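Side-chain contacts in uncharacterized protein (Xanthomonas campestris pv. campestris, PDB 3HIU), which is of unknown function but belongs to the DUF892 family of the ferritin-like clan, forming here a dimer of helical-bundle subunits with bound sodium: residues 95-100 with 146-151; 23-28 with 102-107. All blocks are in the same frame, centred on the assembly; numbering follows the deposited sequence.

Interaction 1 (95-100 with 146-151); sequences KGVGIS and EHQEAI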
ATOM      1  N   LYS B  95       2.344  -5.273  12.301  1.00 43.20           N
ATOM      2  CA  LYS B  95       2.246  -5.566  10.886  1.00 44.96           C
ATOM      3  C   LYS B  95       0.864  -5.239  10.354  1.00 40.08           C
ATOM      4  O   LYS B  95       0.669  -5.162   9.151  1.00 40.02           O
ATOM      5  CB  LYS B  95       2.609  -7.026  10.626  1.00 54.35           C
ATOM      6  CG  LYS B  95       4.046  -7.373  11.023  1.00 59.77           C
ATOM      7  CD  LYS B  95       5.019  -6.281  10.579  1.00 63.22           C
ATOM      8  CE  LYS B  95       6.467  -6.744  10.661  1.00 66.57           C
ATOM      9  NZ  LYS B  95       7.414  -5.694  10.188  1.00 65.60           N
ATOM     10  N   GLY B  96      -0.095  -5.047  11.253  1.00 36.57           N
ATOM     11  CA  GLY B  96      -1.428  -4.628  10.855  1.00 29.09           C
ATOM     12  C   GLY B  96      -1.410  -3.152  10.533  1.00 25.50           C
ATOM     13  O   GLY B  96      -2.051  -2.689   9.593  1.00 28.74           O
ATOM     14  N   VAL B  97      -0.648  -2.405  11.321  1.00 30.17           N
ATOM     15  CA  VAL B  97      -0.456  -0.986  11.063  1.00 33.88           C
ATOM     16  C   VAL B  97       0.312  -0.777   9.750  1.00 37.11           C
ATOM     17  O   VAL B  97       0.175   0.259   9.096  1.00 42.10           O
ATOM     18  CB  VAL B  97       0.256  -0.311  12.244  1.00 30.56           C
ATOM     19  CG1 VAL B  97       0.474   1.173  11.973  1.00 24.38           C
ATOM     20  CG2 VAL B  97      -0.548  -0.525  13.527  1.00 26.33           C
ATOM     21  N   GLY B  98       1.097  -1.777   9.355  1.00 30.20           N
ATOM     22  CA  GLY B  98       1.821  -1.738   8.097  1.00 24.28           C
ATOM     23  C   GLY B  98       0.956  -2.049   6.877  1.00 26.10           C
ATOM     24  O   GLY B  98       1.021  -1.366   5.851  1.00 21.18           O
ATOM     25  N   ILE B  99       0.141  -3.090   6.974  1.00 24.49           N
ATOM     26  CA  ILE B  99      -0.774  -3.399   5.895  1.00 26.03           C
ATOM     27  C   ILE B  99      -1.855  -2.320   5.841  1.00 34.30           C
ATOM     28  O   ILE B  99      -2.300  -1.934   4.764  1.00 34.12           O
ATOM     29  CB  ILE B  99      -1.441  -4.769   6.106  1.00 29.96           C
ATOM     30  CG1 ILE B  99      -0.405  -5.824   6.487  1.00 27.50           C
ATOM     31  CG2 ILE B  99      -2.190  -5.194   4.858  1.00 31.99           C
ATOM     32  CD1 ILE B  99      -1.025  -7.114   6.991  1.00 29.15           C
ATOM     33  N   SER B 100      -2.270  -1.835   7.012  1.00 36.91           N
ATOM     34  CA  SER B 100      -3.292  -0.792   7.096  1.00 31.45           C
ATOM     35  C   SER B 100      -2.869   0.386   6.267  1.00 30.58           C
ATOM     36  O   SER B 100      -3.665   0.981   5.541  1.00 34.55           O
ATOM     37  CB  SER B 100      -3.470  -0.309   8.532  1.00 29.51           C
ATOM     38  OG  SER B 100      -4.319  -1.156   9.265  1.00 34.59           O
ATOM     39  N   GLU B 146       2.269   8.257  11.389  1.00 53.33           N
ATOM     40  CA  GLU B 146       2.768   9.140  12.423  1.00 58.81           C
ATOM     41  C   GLU B 146       2.763   8.405  13.765  1.00 55.60           C
ATOM     42  O   GLU B 146       3.789   8.321  14.433  1.00 58.92           O
ATOM     43  CB  GLU B 146       1.962  10.439  12.449  1.00 65.42           C
ATOM     44  CG  GLU B 146       2.106  11.227  11.148  1.00 75.20           C
ATOM     45  CD  GLU B 146       1.384  12.561  11.166  1.00 86.83           C
ATOM     46  OE1 GLU B 146       1.035  13.063  10.074  1.00 87.97           O
ATOM     47  OE2 GLU B 146       1.165  13.108  12.269  1.00 94.05           O
ATOM     48  N   HIS B 147       1.620   7.834  14.128  1.00 49.90           N
ATOM     49  CA  HIS B 147       1.496   7.072  15.366  1.00 46.52           C
ATOM     50  C   HIS B 147       2.240   5.754  15.282  1.00 47.05           C
ATOM     51  O   HIS B 147       2.327   5.018  16.267  1.00 52.77           O
ATOM     52  CB  HIS B 147       0.024   6.796  15.671  1.00 48.69           C
ATOM     53  CG  HIS B 147      -0.765   8.029  15.975  1.00 52.64           C
ATOM     54  ND1 HIS B 147      -1.144   8.929  15.002  1.00 49.89           N
ATOM     55  CD2 HIS B 147      -1.238   8.518  17.147  1.00 55.31           C
ATOM     56  CE1 HIS B 147      -1.817   9.919  15.561  1.00 54.49           C
ATOM     57  NE2 HIS B 147      -1.891   9.694  16.860  1.00 56.55           N
ATOM     58  N   GLN B 148       2.764   5.450  14.102  1.00 39.21           N
ATOM     59  CA  GLN B 148       3.355   4.148  13.867  1.00 34.64           C
ATOM     60  C   GLN B 148       4.501   3.922  14.836  1.00 29.26           C
ATOM     61  O   GLN B 148       4.527   2.957  15.596  1.00 33.09           O
ATOM     62  CB  GLN B 148       3.863   4.044  12.427  1.00 33.67           C
ATOM     63  CG  GLN B 148       4.086   2.605  11.977  1.00 36.67           C
ATOM     64  CD  GLN B 148       5.361   2.426  11.171  1.00 34.40           C
ATOM     65  OE1 GLN B 148       6.079   3.392  10.891  1.00 32.66           O
ATOM     66  NE2 GLN B 148       5.653   1.181  10.799  1.00 30.10           N
ATOM     67  N   GLU B 149       5.446   4.842  14.818  1.00 32.65           N
ATOM     68  CA  GLU B 149       6.668   4.659  15.574  1.00 40.21           C
ATOM     69  C   GLU B 149       6.420   4.318  17.050  1.00 41.35           C
ATOM     70  O   GLU B 149       7.102   3.454  17.602  1.00 41.96           O
ATOM     71  CB  GLU B 149       7.571   5.879  15.425  1.00 47.51           C
ATOM     72  CG  GLU B 149       9.033   5.570  15.643  1.00 58.42           C
ATOM     73  CD  GLU B 149       9.905   6.795  15.527  1.00 67.69           C
ATOM     74  OE1 GLU B 149       9.461   7.779  14.902  1.00 73.50           O
ATOM     75  OE2 GLU B 149      11.034   6.772  16.058  1.00 72.47           O
ATOM     76  N   ALA B 150       5.450   4.979  17.686  1.00 36.17           N
ATOM     77  CA  ALA B 150       5.162   4.717  19.107  1.00 34.93           C
ATOM     78  C   ALA B 150       4.642   3.300  19.294  1.00 39.53           C
ATOM     79  O   ALA B 150       5.021   2.607  20.245  1.00 39.97           O
ATOM     80  CB  ALA B 150       4.146   5.717  19.659  1.00 30.14           C
ATOM     81  N   ILE B 151       3.778   2.876  18.368  1.00 40.07           N
ATOM     82  CA  ILE B 151       3.175   1.548  18.414  1.00 31.48           C
ATOM     83  C   ILE B 151       4.234   0.470  18.312  1.00 37.99           C
ATOM     84  O   ILE B 151       4.171  -0.535  19.020  1.00 43.84           O
ATOM     85  CB  ILE B 151       2.184   1.339  17.295  1.00 31.00           C
ATOM     86  CG1 ILE B 151       1.012   2.313  17.450  1.00 30.11           C
ATOM     87  CG2 ILE B 151       1.701  -0.100  17.320  1.00 33.83           C
ATOM     88  CD1 ILE B 151       0.057   2.338  16.266  1.00 24.74           C
TER
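Val97 meets both Gln148 and Ile151, and its two methyl groups divide the work. Both touches are carbon on carbon; in the first, Val97 CG2 meets Ile151 CD1 at 4.0 Å. These two side chains extend toward each other and touch tip to tip. In the second, the other branch, CG1, stands anti to the backbone N (chi1 179°) and comes against the aliphatic part of Gln148, where CG lies 3.9 Å from Val97 CG1 and the two chains cross obliquely. Leu38 packs on Val97 and Ile151 alike, so a third helix, 36-62, adds to this small apolar patch. Such packing joins the last two helices of a ferritin-like bundle, 94-120 and 124-159, which a short turn links into an antiparallel pair; the second of them is kinked around residues 149 and 150. Polar contacts lie away from the Val97 methyls. Bent at chi2 (-138°), Gln148 directs its carboxamide to the second subunit: OE1 accepts a hydrogen bond from NE of Arg112 of the second subunit and NE2 gives one to the backbone O of Ala109 of the same subunit, so that both polar ends of a buried group are satisfied and its flip is fixed. Within helix 94-120, Ser100 OG turns back to Gly96 O at 2.8 Å, approaching from 41° above the carbonyl plane, while the backbone N of Ser100 reaches the same oxygen from the opposite face.

Interaction 2 (23-28 with 102-107); sequences TMMAAM and AFEHLE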
ATOM      1  N   THR B  23     -14.016  -4.752   6.155  1.00 31.53           N
ATOM      2  CA  THR B  23     -13.845  -5.993   6.900  1.00 39.86           C
ATOM      3  C   THR B  23     -12.437  -6.147   7.490  1.00 39.60           C
ATOM      4  O   THR B  23     -12.276  -6.691   8.586  1.00 36.49           O
ATOM      5  CB  THR B  23     -14.209  -7.217   6.049  1.00 47.33           C
ATOM      6  OG1 THR B  23     -15.629  -7.250   5.862  1.00 53.57           O
ATOM      7  CG2 THR B  23     -13.762  -8.503   6.741  1.00 46.10           C
HETATM    8  N   MSE B  24     -11.428  -5.658   6.768  1.00 42.07           N
HETATM    9  CA  MSE B  24     -10.042  -5.699   7.236  1.00 43.26           C
HETATM   10  C   MSE B  24      -9.827  -4.781   8.442  1.00 43.21           C
HETATM   11  O   MSE B  24      -9.006  -5.061   9.317  1.00 46.82           O
HETATM   12  CB  MSE B  24      -9.083  -5.318   6.105  1.00 47.08           C
HETATM   13  CG  MSE B  24      -7.602  -5.558   6.421  1.00 51.75           C
HETATM   14 SE   MSE B  24      -6.420  -4.867   5.025  0.60 85.19          SE
HETATM   15  CE  MSE B  24      -7.568  -5.278   3.482  1.00 32.48           C
HETATM   16  N   MSE B  25     -10.570  -3.683   8.481  1.00 38.45           N
HETATM   17  CA  MSE B  25     -10.512  -2.768   9.606  1.00 33.83           C
HETATM   18  C   MSE B  25     -11.356  -3.270  10.761  1.00 40.58           C
HETATM   19  O   MSE B  25     -10.900  -3.288  11.906  1.00 42.28           O
HETATM   20  CB  MSE B  25     -11.007  -1.398   9.188  1.00 28.92           C
HETATM   21  CG  MSE B  25     -10.238  -0.820   8.028  1.00 31.60           C
HETATM   22 SE   MSE B  25     -10.581   1.070   7.890  0.50 95.52          SE
HETATM   23  CE  MSE B  25     -12.464   0.973   7.467  1.00 29.12           C
ATOM     24  N   ALA B  26     -12.593  -3.658  10.458  1.00 46.72           N
ATOM     25  CA  ALA B  26     -13.505  -4.205  11.459  1.00 54.23           C
ATOM     26  C   ALA B  26     -12.914  -5.451  12.116  1.00 62.69           C
ATOM     27  O   ALA B  26     -13.462  -5.975  13.088  1.00 69.34           O
ATOM     28  CB  ALA B  26     -14.857  -4.523  10.835  1.00 52.84           C
ATOM     29  N   ALA B  27     -11.788  -5.918  11.582  1.00 61.55           N
ATOM     30  CA  ALA B  27     -11.097  -7.076  12.137  1.00 56.01           C
ATOM     31  C   ALA B  27      -9.742  -6.722  12.751  1.00 50.94           C
ATOM     32  O   ALA B  27      -9.226  -7.472  13.577  1.00 55.11           O
ATOM     33  CB  ALA B  27     -10.935  -8.158  11.083  1.00 57.17           C
HETATM   34  N   MSE B  28      -9.158  -5.595  12.350  1.00 42.39           N
HETATM   35  CA  MSE B  28      -7.915  -5.156  12.975  1.00 42.74           C
HETATM   36  C   MSE B  28      -8.269  -4.503  14.303  1.00 51.18           C
HETATM   37  O   MSE B  28      -7.500  -4.560  15.265  1.00 52.10           O
HETATM   38  CB  MSE B  28      -7.154  -4.172  12.095  1.00 36.74           C
HETATM   39  CG  MSE B  28      -5.638  -4.249  12.244  1.00 39.50           C
HETATM   40 SE   MSE B  28      -4.768  -5.694  11.221  1.00238.53          SE
HETATM   41  CE  MSE B  28      -5.082  -7.220  12.391  1.00 79.88           C
ATOM     42  N   ALA B 102      -0.489   0.467   3.806  1.00 25.59           N
ATOM     43  CA  ALA B 102      -0.339   0.104   2.393  1.00 22.38           C
ATOM     44  C   ALA B 102      -1.675   0.050   1.660  1.00 25.73           C
ATOM     45  O   ALA B 102      -1.770   0.488   0.521  1.00 29.40           O
ATOM     46  CB  ALA B 102       0.389  -1.225   2.251  1.00 24.63           C
ATOM     47  N   PHE B 103      -2.703  -0.495   2.308  1.00 25.51           N
ATOM     48  CA  PHE B 103      -4.028  -0.516   1.699  1.00 23.28           C
ATOM     49  C   PHE B 103      -4.577   0.899   1.551  1.00 28.71           C
ATOM     50  O   PHE B 103      -5.220   1.208   0.552  1.00 33.14           O
ATOM     51  CB  PHE B 103      -5.005  -1.395   2.489  1.00 27.75           C
ATOM     52  CG  PHE B 103      -6.227  -1.830   1.692  1.00 33.83           C
ATOM     53  CD1 PHE B 103      -7.436  -1.145   1.804  1.00 30.39           C
ATOM     54  CD2 PHE B 103      -6.166  -2.931   0.829  1.00 34.18           C
ATOM     55  CE1 PHE B 103      -8.560  -1.548   1.070  1.00 25.74           C
ATOM     56  CE2 PHE B 103      -7.284  -3.342   0.101  1.00 27.06           C
ATOM     57  CZ  PHE B 103      -8.479  -2.649   0.223  1.00 25.86           C
ATOM     58  N   GLU B 104      -4.319   1.758   2.538  1.00 30.85           N
ATOM     59  CA  GLU B 104      -4.771   3.154   2.487  1.00 27.57           C
ATOM     60  C   GLU B 104      -4.068   3.891   1.349  1.00 32.57           C
ATOM     61  O   GLU B 104      -4.525   4.947   0.897  1.00 25.39           O
ATOM     62  CB  GLU B 104      -4.508   3.883   3.812  1.00 27.66           C
ATOM     63  CG  GLU B 104      -5.330   3.391   5.013  1.00 33.71           C
ATOM     64  CD  GLU B 104      -6.828   3.621   4.850  1.00 41.31           C
ATOM     65  OE1 GLU B 104      -7.247   4.197   3.827  1.00 41.05           O
ATOM     66  OE2 GLU B 104      -7.588   3.221   5.754  1.00 44.38           O
ATOM     67  N   HIS B 105      -2.944   3.341   0.895  1.00 28.91           N
ATOM     68  CA  HIS B 105      -2.283   3.890  -0.281  1.00 32.94           C
ATOM     69  C   HIS B 105      -2.757   3.232  -1.585  1.00 29.24           C
ATOM     70  O   HIS B 105      -2.819   3.877  -2.627  1.00 31.64           O
ATOM     71  CB  HIS B 105      -0.762   3.872  -0.110  1.00 34.82           C
ATOM     72  CG  HIS B 105      -0.242   5.082   0.601  1.00 35.46           C
ATOM     73  ND1 HIS B 105      -0.038   5.121   1.968  1.00 35.98           N
ATOM     74  CD2 HIS B 105       0.076   6.320   0.141  1.00 28.10           C
ATOM     75  CE1 HIS B 105       0.397   6.321   2.311  1.00 28.25           C
ATOM     76  NE2 HIS B 105       0.478   7.063   1.225  1.00 26.43           N
ATOM     77  N   LEU B 106      -3.113   1.954  -1.517  1.00 25.27           N
ATOM     78  CA  LEU B 106      -3.834   1.335  -2.610  1.00 22.56           C
ATOM     79  C   LEU B 106      -5.055   2.187  -2.891  1.00 26.73           C
ATOM     80  O   LEU B 106      -5.319   2.561  -4.023  1.00 29.80           O
ATOM     81  CB  LEU B 106      -4.271  -0.083  -2.234  1.00 25.85           C
ATOM     82  CG  LEU B 106      -4.866  -0.917  -3.372  1.00 26.75           C
ATOM     83  CD1 LEU B 106      -3.964  -0.854  -4.590  1.00 27.17           C
ATOM     84  CD2 LEU B 106      -5.078  -2.368  -2.936  1.00 26.23           C
ATOM     85  N   GLU B 107      -5.797   2.514  -1.843  1.00 27.44           N
ATOM     86  CA  GLU B 107      -7.008   3.317  -1.994  1.00 29.47           C
ATOM     87  C   GLU B 107      -6.737   4.695  -2.601  1.00 29.30           C
ATOM     88  O   GLU B 107      -7.408   5.097  -3.557  1.00 28.44           O
ATOM     89  CB  GLU B 107      -7.747   3.442  -0.658  1.00 31.30           C
ATOM     90  CG  GLU B 107      -8.423   2.151  -0.201  1.00 31.77           C
ATOM     91  CD  GLU B 107      -9.389   2.377   0.948  1.00 41.55           C
ATOM     92  OE1 GLU B 107     -10.611   2.242   0.737  1.00 40.31           O
ATOM     93  OE2 GLU B 107      -8.926   2.705   2.062  1.00 55.04           O
TER
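Met24, a selenomethionine, lays its terminal methyl over one face of the Phe103 ring, and this is the tight part of the contact. Its CE sits 4.0 Å from the ring centroid, 17° off the normal, and is shifted toward the rim, with CD2 of Phe103 the nearest ring atom to Met24 CE at 3.8 Å. The chain runs extended until chi3 (-36°), where it folds CE over the ring and leaves SE in an oblique position, 4.9 Å from the Phe103 centroid: a CH-pi and a Met-aromatic contact in one. Both residues keep some exposure to solvent. Helices 2-28 and 94-120 are joined here, two members of the ferritin-like four-helix bundle, and Met17, Glu20 and Ala21 of the first helix also pack on Phe103. The deeper side is looser. There SE of Met25 only approaches OE2 of the buried Glu104, at 4.3 Å. OE1 of Glu104 lies 2.9 Å from OE2 of Glu107, two acceptors side by side, with Glu18 and Glu137 bringing further carboxylates close, a cluster reminiscent of the metal-binding glutamates of other ferritin-like proteins.

Overall arrangement
Interactions 1 and 2 share helix 94-120: its residues 95-100 meet the final helix, and about two turns further on residues 102-107 meet the first. The centres of the two contacts are about 12 Å apart, and the contacts touch directly, with CG2 of Ile99 packing 4.2 Å from SE of Met24. Interaction 2 is near the middle of the subunit, about 5 Å from the chain centre, with the Met25 side chain about 5 Å from the sodium ion at Thr49 and Gln52. Interaction 1 lies about 15 Å from the chain centre; the side chain of Ile151 is about 4 Å from a 1,2-ethanediol molecule, probably from the crystallisation liquor. Both also border the second subunit.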